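Long-range contacts in extracellular ligand-binding receptor (Sphaerobacter thermophilus, PDB 4ZPJ), which probably serves as the extracellular substrate-binding component of an ABC transporter, capturing a small-molecule ligand between two lobes for delivery to the membrane permease: residues G176-A180 with S305-Y309; Y192-H198 with E249-A255; H198-A204 with A255-T259; A229-T233 with D262-F266. One frame throughout, in Å; residues are numbered along the deposited sequence.

Contact 1 (G176-A180 with S305-Y309)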
loop_
_atom_site.group_PDB
_atom_site.type_symbol
_atom_site.label_atom_id
_atom_site.label_comp_id
_atom_site.label_asym_id
_atom_site.label_seq_id
_atom_site.Cartn_x
_atom_site.Cartn_y
_atom_site.Cartn_z
ATOM N N GLY A 176 4.738 -3.786 5.588
ATOM C CA GLY A 176 6.168 -3.861 5.570
ATOM C C GLY A 176 6.830 -4.140 4.220
ATOM O O GLY A 176 8.070 -4.021 4.076
ATOM N N GLN A 177 6.053 -4.536 3.231
ATOM C CA GLN A 177 6.639 -5.080 1.982
ATOM C C GLN A 177 7.374 -4.008 1.157
ATOM O O GLN A 177 8.315 -4.332 0.476
ATOM C CB GLN A 177 5.532 -5.769 1.145
ATOM C CG GLN A 177 5.944 -6.378 -0.182
ATOM C CD GLN A 177 4.830 -7.129 -0.916
ATOM O OE1 GLN A 177 3.739 -7.200 -0.426
ATOM N NE2 GLN A 177 5.127 -7.681 -2.113
ATOM N N TYR A 178 6.936 -2.747 1.191
ATOM C CA TYR A 178 7.614 -1.720 0.439
ATOM C C TYR A 178 8.699 -1.012 1.261
ATOM O O TYR A 178 9.593 -0.412 0.687
ATOM C CB TYR A 178 6.634 -0.745 -0.253
ATOM C CG TYR A 178 5.730 -0.025 0.629
ATOM C CD1 TYR A 178 6.203 1.048 1.380
ATOM C CD2 TYR A 178 4.383 -0.388 0.751
ATOM C CE1 TYR A 178 5.380 1.711 2.261
ATOM C CE2 TYR A 178 3.559 0.282 1.617
ATOM C CZ TYR A 178 4.075 1.345 2.369
ATOM O OH TYR A 178 3.335 2.087 3.234
ATOM N N ASP A 179 8.667 -1.171 2.583
ATOM C CA ASP A 179 9.732 -0.697 3.438
ATOM C C ASP A 179 10.915 -1.661 3.641
ATOM O O ASP A 179 12.038 -1.224 3.884
ATOM C CB ASP A 179 9.141 -0.242 4.783
ATOM C CG ASP A 179 8.258 0.999 4.614
ATOM O OD1 ASP A 179 8.670 1.860 3.765
ATOM O OD2 ASP A 179 7.169 1.115 5.282
ATOM N N ALA A 180 10.693 -2.952 3.558
ATOM C CA ALA A 180 11.734 -3.897 3.862
ATOM C C ALA A 180 12.959 -3.715 2.957
ATOM O O ALA A 180 14.065 -3.788 3.451
ATOM C CB ALA A 180 11.189 -5.284 3.715
ATOM N N SER A 305 13.447 6.465 1.335
ATOM C CA SER A 305 12.417 5.525 1.722
ATOM C C SER A 305 12.114 4.499 0.614
ATOM O O SER A 305 12.255 4.774 -0.573
ATOM C CB SER A 305 11.107 6.261 2.075
ATOM O OG SER A 305 10.533 6.836 0.939
ATOM N N GLY A 306 11.638 3.331 1.028
ATOM C CA GLY A 306 11.022 2.393 0.119
ATOM C C GLY A 306 9.586 2.757 -0.100
ATOM O O GLY A 306 8.893 3.194 0.825
ATOM N N THR A 307 9.122 2.602 -1.320
ATOM C CA THR A 307 7.717 2.821 -1.622
ATOM C C THR A 307 7.195 1.987 -2.787
ATOM O O THR A 307 7.956 1.440 -3.607
ATOM C CB THR A 307 7.406 4.309 -1.909
ATOM O OG1 THR A 307 5.964 4.555 -1.847
ATOM C CG2 THR A 307 7.968 4.741 -3.250
ATOM N N LEU A 308 5.883 1.914 -2.846
ATOM C CA LEU A 308 5.169 1.173 -3.868
ATOM C C LEU A 308 5.151 1.979 -5.187
ATOM O O LEU A 308 5.140 1.423 -6.270
ATOM C CB LEU A 308 3.761 0.910 -3.353
ATOM C CG LEU A 308 3.023 -0.402 -3.551
ATOM C CD1 LEU A 308 3.715 -1.646 -3.039
ATOM C CD2 LEU A 308 1.670 -0.222 -2.865
ATOM N N TYR A 309 5.128 3.302 -5.091
ATOM C CA TYR A 309 4.867 4.133 -6.269
ATOM C C TYR A 309 5.162 5.574 -5.965
ATOM O O TYR A 309 4.897 6.031 -4.861
ATOM C CB TYR A 309 3.399 4.043 -6.778
ATOM C CG TYR A 309 3.217 4.846 -8.078
ATOM C CD1 TYR A 309 3.879 4.498 -9.232
ATOM C CD2 TYR A 309 2.459 5.975 -8.109
ATOM C CE1 TYR A 309 3.790 5.270 -10.387
ATOM C CE2 TYR A 309 2.357 6.748 -9.248
ATOM C CZ TYR A 309 3.027 6.410 -10.373
ATOM O OH TYR A 309 2.894 7.208 -11.527
HETATM O O HOH W 1 11.074 3.054 3.839
#

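Contact 2 (Y192-H198 with E249-A255)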
loop_
_atom_site.group_PDB
_atom_site.type_symbol
_atom_site.label_atom_id
_atom_site.label_comp_id
_atom_site.label_asym_id
_atom_site.label_seq_id
_atom_site.Cartn_x
_atom_site.Cartn_y
_atom_site.Cartn_z
ATOM N N TYR A 192 24.900 1.209 7.207
ATOM C CA TYR A 192 24.386 1.180 8.573
ATOM C C TYR A 192 24.440 -0.227 9.128
ATOM O O TYR A 192 24.170 -1.202 8.430
ATOM C CB TYR A 192 22.930 1.716 8.621
ATOM C CG TYR A 192 22.756 3.128 8.117
ATOM C CD1 TYR A 192 23.805 4.075 8.163
ATOM C CD2 TYR A 192 21.531 3.542 7.641
ATOM C CE1 TYR A 192 23.621 5.381 7.679
ATOM C CE2 TYR A 192 21.336 4.818 7.157
ATOM C CZ TYR A 192 22.368 5.733 7.174
ATOM O OH TYR A 192 22.098 7.001 6.670
ATOM N N ARG A 193 24.778 -0.338 10.397
ATOM C CA ARG A 193 24.949 -1.640 11.014
ATOM C C ARG A 193 24.033 -1.858 12.184
ATOM O O ARG A 193 23.701 -3.009 12.498
ATOM C CB ARG A 193 26.413 -1.864 11.454
ATOM C CG ARG A 193 27.383 -1.915 10.283
ATOM C CD ARG A 193 27.066 -3.117 9.393
ATOM N NE ARG A 193 27.887 -3.202 8.186
ATOM C CZ ARG A 193 27.548 -2.793 6.953
ATOM N NH1 ARG A 193 26.364 -2.214 6.672
ATOM N NH2 ARG A 193 28.420 -2.981 5.966
ATOM N N ARG A 194 23.649 -0.775 12.845
ATOM C CA ARG A 194 22.869 -0.842 14.069
ATOM C C ARG A 194 21.741 0.156 13.929
ATOM O O ARG A 194 21.996 1.330 13.653
ATOM C CB ARG A 194 23.799 -0.454 15.220
ATOM C CG ARG A 194 24.617 -1.603 15.816
ATOM C CD ARG A 194 26.085 -1.274 16.190
ATOM N NE ARG A 194 26.369 -0.053 16.982
ATOM C CZ ARG A 194 26.857 1.121 16.510
ATOM N NH1 ARG A 194 27.061 2.125 17.359
ATOM N NH2 ARG A 194 27.128 1.335 15.203
HETATM N N MSE A 195 20.493 -0.252 14.085
HETATM C CA MSE A 195 19.389 0.710 13.900
HETATM C C MSE A 195 18.398 0.676 15.020
HETATM O O MSE A 195 18.309 -0.327 15.718
HETATM C CB MSE A 195 18.678 0.492 12.567
HETATM C CG MSE A 195 19.581 0.908 11.405
HETATM SE SE MSE A 195 18.706 0.954 9.666
HETATM C CE MSE A 195 17.153 2.114 10.119
ATOM N N VAL A 196 17.707 1.811 15.200
ATOM C CA VAL A 196 16.546 1.978 16.065
ATOM C C VAL A 196 15.292 2.008 15.219
ATOM O O VAL A 196 15.268 2.609 14.118
ATOM C CB VAL A 196 16.591 3.303 16.840
ATOM C CG1 VAL A 196 15.338 3.525 17.677
ATOM C CG2 VAL A 196 17.782 3.308 17.770
ATOM N N LEU A 197 14.239 1.389 15.739
ATOM C CA LEU A 197 12.955 1.349 15.058
ATOM C C LEU A 197 11.908 2.118 15.841
ATOM O O LEU A 197 11.865 2.051 17.061
ATOM C CB LEU A 197 12.476 -0.092 14.927
ATOM C CG LEU A 197 13.352 -1.127 14.251
ATOM C CD1 LEU A 197 12.578 -2.435 14.094
ATOM C CD2 LEU A 197 13.768 -0.582 12.899
ATOM N N HIS A 198 11.030 2.792 15.124
ATOM C CA HIS A 198 9.977 3.505 15.735
ATOM C C HIS A 198 8.708 3.405 14.945
ATOM O O HIS A 198 8.751 3.495 13.722
ATOM C CB HIS A 198 10.385 4.973 15.865
ATOM C CG HIS A 198 9.249 5.880 16.147
ATOM N ND1 HIS A 198 8.612 5.894 17.364
ATOM C CD2 HIS A 198 8.614 6.790 15.372
ATOM C CE1 HIS A 198 7.665 6.808 17.346
ATOM N NE2 HIS A 198 7.633 7.353 16.145
ATOM N N GLU A 249 23.989 4.229 20.546
ATOM C CA GLU A 249 24.614 3.008 20.065
ATOM C C GLU A 249 24.061 2.560 18.703
ATOM O O GLU A 249 23.904 1.367 18.462
ATOM C CB GLU A 249 24.460 1.911 21.128
ATOM C CG GLU A 249 25.222 2.203 22.435
ATOM C CD GLU A 249 26.746 2.326 22.263
ATOM O OE1 GLU A 249 27.217 3.352 21.720
ATOM O OE2 GLU A 249 27.489 1.409 22.690
ATOM N N ALA A 250 23.778 3.500 17.803
ATOM C CA ALA A 250 23.121 3.153 16.543
ATOM C C ALA A 250 23.557 4.083 15.442
ATOM O O ALA A 250 24.051 5.166 15.708
ATOM C CB ALA A 250 21.614 3.219 16.685
ATOM N N ASP A 251 23.354 3.654 14.206
ATOM C CA ASP A 251 23.703 4.463 13.065
ATOM C C ASP A 251 22.503 5.225 12.436
ATOM O O ASP A 251 22.738 6.206 11.744
ATOM C CB ASP A 251 24.380 3.581 12.020
ATOM C CG ASP A 251 25.499 2.755 12.625
ATOM O OD1 ASP A 251 26.374 3.402 13.283
ATOM O OD2 ASP A 251 25.475 1.475 12.461
ATOM N N ALA A 252 21.264 4.788 12.680
ATOM C CA ALA A 252 20.081 5.319 11.943
ATOM C C ALA A 252 18.781 4.880 12.569
ATOM O O ALA A 252 18.783 3.979 13.375
ATOM C CB ALA A 252 20.072 4.900 10.459
ATOM N N VAL A 253 17.685 5.491 12.142
ATOM C CA VAL A 253 16.369 5.180 12.652
ATOM C C VAL A 253 15.451 4.863 11.502
ATOM O O VAL A 253 15.535 5.524 10.527
ATOM C CB VAL A 253 15.762 6.439 13.326
ATOM C CG1 VAL A 253 14.376 6.146 13.882
ATOM C CG2 VAL A 253 16.683 6.894 14.415
ATOM N N PHE A 254 14.585 3.873 11.631
ATOM C CA PHE A 254 13.475 3.673 10.709
ATOM C C PHE A 254 12.183 4.022 11.449
ATOM O O PHE A 254 12.009 3.571 12.571
ATOM C CB PHE A 254 13.410 2.231 10.223
ATOM C CG PHE A 254 12.093 1.868 9.544
ATOM C CD1 PHE A 254 11.851 2.188 8.207
ATOM C CD2 PHE A 254 11.114 1.214 10.223
ATOM C CE1 PHE A 254 10.629 1.882 7.591
ATOM C CE2 PHE A 254 9.897 0.896 9.626
ATOM C CZ PHE A 254 9.652 1.222 8.325
ATOM N N ALA A 255 11.293 4.808 10.838
ATOM C CA ALA A 255 10.004 5.188 11.439
ATOM C C ALA A 255 8.792 5.039 10.496
ATOM O O ALA A 255 8.828 5.418 9.284
ATOM C CB ALA A 255 10.068 6.604 11.916
#

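Contact 3 (H198-A204 with A255-T259). With ZN (zinc ion), chain G.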
loop_
_atom_site.group_PDB
_atom_site.type_symbol
_atom_site.label_atom_id
_atom_site.label_comp_id
_atom_site.label_asym_id
_atom_site.label_seq_id
_atom_site.Cartn_x
_atom_site.Cartn_y
_atom_site.Cartn_z
ATOM N N HIS A 198 11.030 2.792 15.124
ATOM C CA HIS A 198 9.977 3.505 15.735
ATOM C C HIS A 198 8.708 3.405 14.945
ATOM O O HIS A 198 8.751 3.495 13.722
ATOM C CB HIS A 198 10.385 4.973 15.865
ATOM C CG HIS A 198 9.249 5.880 16.147
ATOM N ND1 HIS A 198 8.612 5.894 17.364
ATOM C CD2 HIS A 198 8.614 6.790 15.372
ATOM C CE1 HIS A 198 7.665 6.808 17.346
ATOM N NE2 HIS A 198 7.633 7.353 16.145
ATOM N N ALA A 199 7.580 3.206 15.622
ATOM C CA ALA A 199 6.280 3.210 14.957
ATOM C C ALA A 199 5.156 3.669 15.804
ATOM O O ALA A 199 5.213 3.583 17.030
ATOM C CB ALA A 199 5.935 1.820 14.466
ATOM N N ALA A 200 4.084 4.085 15.138
ATOM C CA ALA A 200 2.814 4.278 15.806
ATOM C C ALA A 200 2.405 2.927 16.363
ATOM O O ALA A 200 2.680 1.887 15.747
ATOM C CB ALA A 200 1.765 4.767 14.826
ATOM N N ASP A 201 1.748 2.941 17.504
ATOM C CA ASP A 201 1.450 1.721 18.248
ATOM C C ASP A 201 0.138 1.134 17.798
ATOM O O ASP A 201 -0.905 1.294 18.473
ATOM C CB ASP A 201 1.344 2.028 19.748
ATOM C CG ASP A 201 1.407 0.763 20.631
ATOM O OD1 ASP A 201 1.365 -0.380 20.079
ATOM O OD2 ASP A 201 1.534 0.932 21.879
ATOM N N TYR A 202 0.176 0.452 16.668
ATOM C CA TYR A 202 -0.941 -0.388 16.258
ATOM C C TYR A 202 -0.403 -1.546 15.397
ATOM O O TYR A 202 0.827 -1.660 15.147
ATOM C CB TYR A 202 -2.058 0.442 15.584
ATOM C CG TYR A 202 -1.724 1.015 14.195
ATOM C CD1 TYR A 202 -0.593 1.820 13.998
ATOM C CD2 TYR A 202 -2.560 0.788 13.101
ATOM C CE1 TYR A 202 -0.297 2.368 12.759
ATOM C CE2 TYR A 202 -2.271 1.318 11.844
ATOM C CZ TYR A 202 -1.129 2.108 11.682
ATOM O OH TYR A 202 -0.800 2.666 10.488
ATOM N N ALA A 203 -1.325 -2.414 14.974
ATOM C CA ALA A 203 -0.970 -3.666 14.333
ATOM C C ALA A 203 -0.027 -3.412 13.145
ATOM O O ALA A 203 1.031 -3.992 13.097
ATOM C CB ALA A 203 -2.221 -4.432 13.915
ATOM N N ALA A 204 -0.388 -2.514 12.245
ATOM C CA ALA A 204 0.414 -2.261 11.045
ATOM C C ALA A 204 1.824 -1.781 11.404
ATOM O O ALA A 204 2.810 -2.151 10.753
ATOM C CB ALA A 204 -0.278 -1.263 10.136
ATOM N N ALA A 255 11.293 4.808 10.838
ATOM C CA ALA A 255 10.004 5.188 11.439
ATOM C C ALA A 255 8.792 5.039 10.496
ATOM O O ALA A 255 8.828 5.418 9.284
ATOM C CB ALA A 255 10.068 6.604 11.916
ATOM N N PHE A 256 7.718 4.493 11.064
ATOM C CA PHE A 256 6.427 4.331 10.379
ATOM C C PHE A 256 5.249 4.828 11.199
ATOM O O PHE A 256 5.115 4.486 12.373
ATOM C CB PHE A 256 6.192 2.859 10.070
ATOM C CG PHE A 256 4.795 2.546 9.670
ATOM C CD1 PHE A 256 3.828 2.244 10.636
ATOM C CD2 PHE A 256 4.445 2.521 8.332
ATOM C CE1 PHE A 256 2.523 1.950 10.269
ATOM C CE2 PHE A 256 3.129 2.227 7.947
ATOM C CZ PHE A 256 2.174 1.931 8.921
ATOM N N HIS A 257 4.386 5.621 10.568
ATOM C CA HIS A 257 3.124 6.068 11.162
ATOM C C HIS A 257 1.975 5.911 10.230
ATOM O O HIS A 257 0.856 6.186 10.607
ATOM C CB HIS A 257 3.189 7.537 11.521
ATOM C CG HIS A 257 4.263 7.859 12.474
ATOM N ND1 HIS A 257 5.577 8.048 12.079
ATOM C CD2 HIS A 257 4.250 7.935 13.821
ATOM C CE1 HIS A 257 6.311 8.289 13.147
ATOM N NE2 HIS A 257 5.537 8.187 14.218
ATOM N N GLY A 258 2.214 5.472 9.006
ATOM C CA GLY A 258 1.155 5.505 7.988
ATOM C C GLY A 258 1.062 6.915 7.442
ATOM O O GLY A 258 1.738 7.815 7.891
ATOM N N THR A 259 0.245 7.080 6.440
ATOM C CA THR A 259 -0.046 8.339 5.853
ATOM C C THR A 259 -1.077 9.032 6.695
ATOM O O THR A 259 -2.265 8.803 6.520
ATOM C CB THR A 259 -0.620 8.109 4.469
ATOM O OG1 THR A 259 0.364 7.405 3.737
ATOM C CG2 THR A 259 -0.984 9.423 3.815
HETATM ZN ZN ZN G . 1.499 -2.291 20.474
HETATM O O HOH W 2 -0.566 -2.768 19.748
HETATM O O HOH W 3 2.936 -1.927 21.811
#

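Contact 4 (A229-T233 with D262-F266)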
loop_
_atom_site.group_PDB
_atom_site.type_symbol
_atom_site.label_atom_id
_atom_site.label_comp_id
_atom_site.label_asym_id
_atom_site.label_seq_id
_atom_site.Cartn_x
_atom_site.Cartn_y
_atom_site.Cartn_z
ATOM N N ALA A 229 4.847 4.837 19.872
ATOM C CA ALA A 229 4.120 6.027 20.304
ATOM C C ALA A 229 2.638 5.832 20.038
ATOM O O ALA A 229 2.320 5.316 18.987
ATOM C CB ALA A 229 4.633 7.230 19.539
ATOM N N PRO A 230 1.732 6.212 20.991
ATOM C CA PRO A 230 0.309 5.945 20.697
ATOM C C PRO A 230 -0.176 6.618 19.430
ATOM O O PRO A 230 0.326 7.676 19.042
ATOM C CB PRO A 230 -0.442 6.551 21.887
ATOM C CG PRO A 230 0.579 6.716 22.976
ATOM C CD PRO A 230 1.917 6.884 22.287
ATOM N N ILE A 231 -1.199 6.044 18.822
ATOM C CA ILE A 231 -1.903 6.728 17.760
ATOM C C ILE A 231 -2.376 8.079 18.282
ATOM O O ILE A 231 -2.846 8.139 19.422
ATOM C CB ILE A 231 -3.164 5.966 17.310
ATOM C CG1 ILE A 231 -2.831 4.560 16.832
ATOM C CG2 ILE A 231 -3.869 6.751 16.204
ATOM C CD1 ILE A 231 -2.459 4.533 15.398
ATOM N N GLY A 232 -2.276 9.119 17.439
ATOM C CA GLY A 232 -2.737 10.473 17.736
ATOM C C GLY A 232 -1.850 11.279 18.680
ATOM O O GLY A 232 -2.316 12.255 19.284
ATOM N N THR A 233 -0.580 10.883 18.811
ATOM C CA THR A 233 0.404 11.636 19.582
ATOM C C THR A 233 0.636 13.046 18.990
ATOM O O THR A 233 0.804 13.205 17.798
ATOM C CB THR A 233 1.738 10.868 19.664
ATOM O OG1 THR A 233 1.535 9.651 20.388
ATOM C CG2 THR A 233 2.788 11.677 20.360
ATOM N N ASP A 262 -0.150 11.987 12.289
ATOM C CA ASP A 262 0.982 11.486 13.083
ATOM C C ASP A 262 2.330 11.620 12.290
ATOM O O ASP A 262 3.394 12.054 12.817
ATOM C CB ASP A 262 0.762 10.016 13.491
ATOM C CG ASP A 262 -0.233 9.846 14.652
ATOM O OD1 ASP A 262 -0.848 10.844 15.100
ATOM O OD2 ASP A 262 -0.389 8.700 15.160
ATOM N N ALA A 263 2.288 11.248 11.027
ATOM C CA ALA A 263 3.508 11.226 10.226
ATOM C C ALA A 263 4.045 12.611 9.977
ATOM O O ALA A 263 5.259 12.818 10.053
ATOM C CB ALA A 263 3.288 10.471 8.953
ATOM N N ILE A 264 3.133 13.549 9.752
ATOM C CA ILE A 264 3.463 14.948 9.542
ATOM C C ILE A 264 4.076 15.535 10.820
ATOM O O ILE A 264 5.187 16.145 10.752
ATOM C CB ILE A 264 2.238 15.783 9.132
ATOM C CG1 ILE A 264 1.669 15.307 7.797
ATOM C CG2 ILE A 264 2.592 17.283 9.066
ATOM C CD1 ILE A 264 0.287 15.878 7.465
ATOM N N ARG A 265 3.391 15.330 11.958
ATOM C CA ARG A 265 3.905 15.854 13.256
ATOM C C ARG A 265 5.271 15.196 13.633
ATOM O O ARG A 265 6.194 15.867 14.097
ATOM C CB ARG A 265 2.852 15.686 14.386
ATOM C CG ARG A 265 1.666 16.653 14.294
ATOM C CD ARG A 265 0.813 16.603 15.588
ATOM N NE ARG A 265 0.361 15.213 15.782
ATOM C CZ ARG A 265 -0.716 14.647 15.204
ATOM N NH1 ARG A 265 -1.552 15.375 14.450
ATOM N NH2 ARG A 265 -0.982 13.350 15.415
ATOM N N PHE A 266 5.419 13.904 13.377
ATOM C CA PHE A 266 6.684 13.281 13.667
ATOM C C PHE A 266 7.844 13.854 12.811
ATOM O O PHE A 266 8.888 14.256 13.359
ATOM C CB PHE A 266 6.631 11.766 13.488
ATOM C CG PHE A 266 7.976 11.106 13.650
ATOM C CD1 PHE A 266 8.463 10.809 14.892
ATOM C CD2 PHE A 266 8.771 10.843 12.544
ATOM C CE1 PHE A 266 9.722 10.226 15.039
ATOM C CE2 PHE A 266 10.039 10.271 12.674
ATOM C CZ PHE A 266 10.516 9.957 13.927
#

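Contact 1 (G176-A180 with S305-Y309)
The apolar part of this contact centres on Tyr178, which has 93 Å² covered by the strand and the residues just past it. Its CA-to-CB bond points toward the strand, and ring atom CD2 of Tyr178 lies 4.0 Å from Leu308 CD1. Backbone proximity supplies the second component: Tyr178 CB lies 3.8 Å from Leu308 N, and Gly306 CA is 3.2 Å from Tyr178 O, a CA-H...O contact with an angle of 134° at the hydrogen. An ideal CB on Gly306 would fall 2.1 Å from Tyr178 O, so the close approach depends on the missing side chain. The polar component is indirect. A water donates to Asp179 OD1 at 2.7 Å and accepts from Gly306 N at 2.9 Å, linking the Asp179 carboxylate to the Gly306 backbone, with no direct hydrogen bond between the segments. Asp179 also bonds to Ser284 and Gly285, so its carboxylate ties a third loop to the site. In the fold, the contact sets the connection that leads from strand 168-170 into helix 180-188 against strand 304-307. That strand pairs antiparallel with strand 390-401, whose Ile394 touches both Tyr178 and Leu308, while Leu336 and Tyr339 of helix 336-354 pack on Leu308.

Contact 2 (Y192-H198 with E249-A255)
Apolar side chains occupy both faces of this parallel strand pair. On one, Met195, present as selenomethionine, places CE 3.7 Å from Phe254 CB, and Leu197 CD2 lies 3.9 Å from Phe254 CB; on the other, Val196 CB lies 4.3 Å from Val253 CG2. Backbone bonds fix the register: Val196 N to Ala252 O (3.0 Å), Phe254 N to Val196 O (2.9 Å) and His198 N to Phe254 O (2.8 Å), with the strand axes 4.7 Å apart at 28°. Toward the outer end, Ala252 CB sits over the Tyr192 ring, 3.8 Å from its centroid, a CH-pi contact. Asp251 organises the polar edge: OD2 accepts from Arg193 N (2.8 Å) and Arg194 N (2.9 Å), OD1 forms a salt bridge with Arg194 NH2 (2.9 Å), and Asp251 N donates to Arg194 O (2.7 Å). In this parallel sheet, characteristic of a periplasmic binding protein lobe, strand 222-229 flanks strand 194-200, helix 203-218 covers Met195 and Leu197, and helix 237-246 covers Val196 and Val253.

Contact 3 (H198-A204 with A255-T259)
Phe256, with 96 Å² covered, carries the largest share of this interface. Its ring reaches the turn and the start of the following helix: Phe256 CE1 lies 3.8 Å from Tyr202 CE1 and Phe256 CZ lies 4.2 Å from Ala204 CB. Its backbone continues the parallel pairing, with Phe256 N donating to His198 O (3.0 Å) and Ala200 N to Phe256 O (3.0 Å). His198, covered by 71 Å², and His257, by 59 Å², join through their NE2 atoms, 3.0 Å apart, in a hydrogen bond that either could donate. Their rings meet rim to rim, centroids 4.8 Å apart and planes at 57°. The other ring nitrogens are engaged, His198 ND1 with Val227 O and His257 ND1 with Asp287. Next to Ala200, Asp201 OD1 binds zinc at 2.0 Å; His206 and two waters complete the ligands. Tyr202 occupies the N-cap position of helix 203-218. Loops and helix starts gathered at the C-terminal ends of parallel strands are characteristic of the alpha/beta lobes of periplasmic binding proteins.

Contact 4 (A229-T233 with D262-F266)
Asp262 reaches from the helix to the tip of a type II beta turn running from Pro230 to Thr233, where its carboxylate meets the backbone of Gly232. Gly232 N donates to Asp262 OD2 at 3.0 Å, with an angle of 159° at the hydrogen, and, weakly, to Asp262 OD1 at 3.2 Å. A phi of 76° at Gly232 suits the third position of such a turn, which favours glycine. One helical turn later, Arg265 grips the end of the same turn: NE and NH2 both donate to Thr233 O, at 2.9 and 3.0 Å. Arg265 NH2 also forms a salt bridge with Asp262 OD1 at 2.5 Å. The turn is closed internally by Thr233 OG1 donating to Pro230 O at 2.7 Å, beside a weak Thr233 N to Pro230 O bond of 3.3 Å. The contact thus links the loop between strand 222-229 and helix 237-246 to helix 261-272; Tyr239 of helix 237-246 packs on Pro230 and Thr233, while Ile231 touches Tyr202.

Contacts 2 (partly buried) and 3 (buried) follow one pair of parallel strands, sharing His198 and Ala255: backbone bonding runs through both, but the first ends in an Asp251-Arg194 salt bridge and the second in a histidine pair and a zinc-bearing turn. Contact 4, with several exposed residues, uses charged side chains on a turn backbone. It adjoins contact 3 closely, their centres about 8 Å apart, with Asp201 N 2.9 Å from Ala229 O, and Phe266 packs on His198, Ala255 and His257. Contact 1 is buried, near the chain centre, and relies on tyrosine packing and water; it meets contact 2 where Asp179 CB lies 3.8 Å from Phe254 CE1.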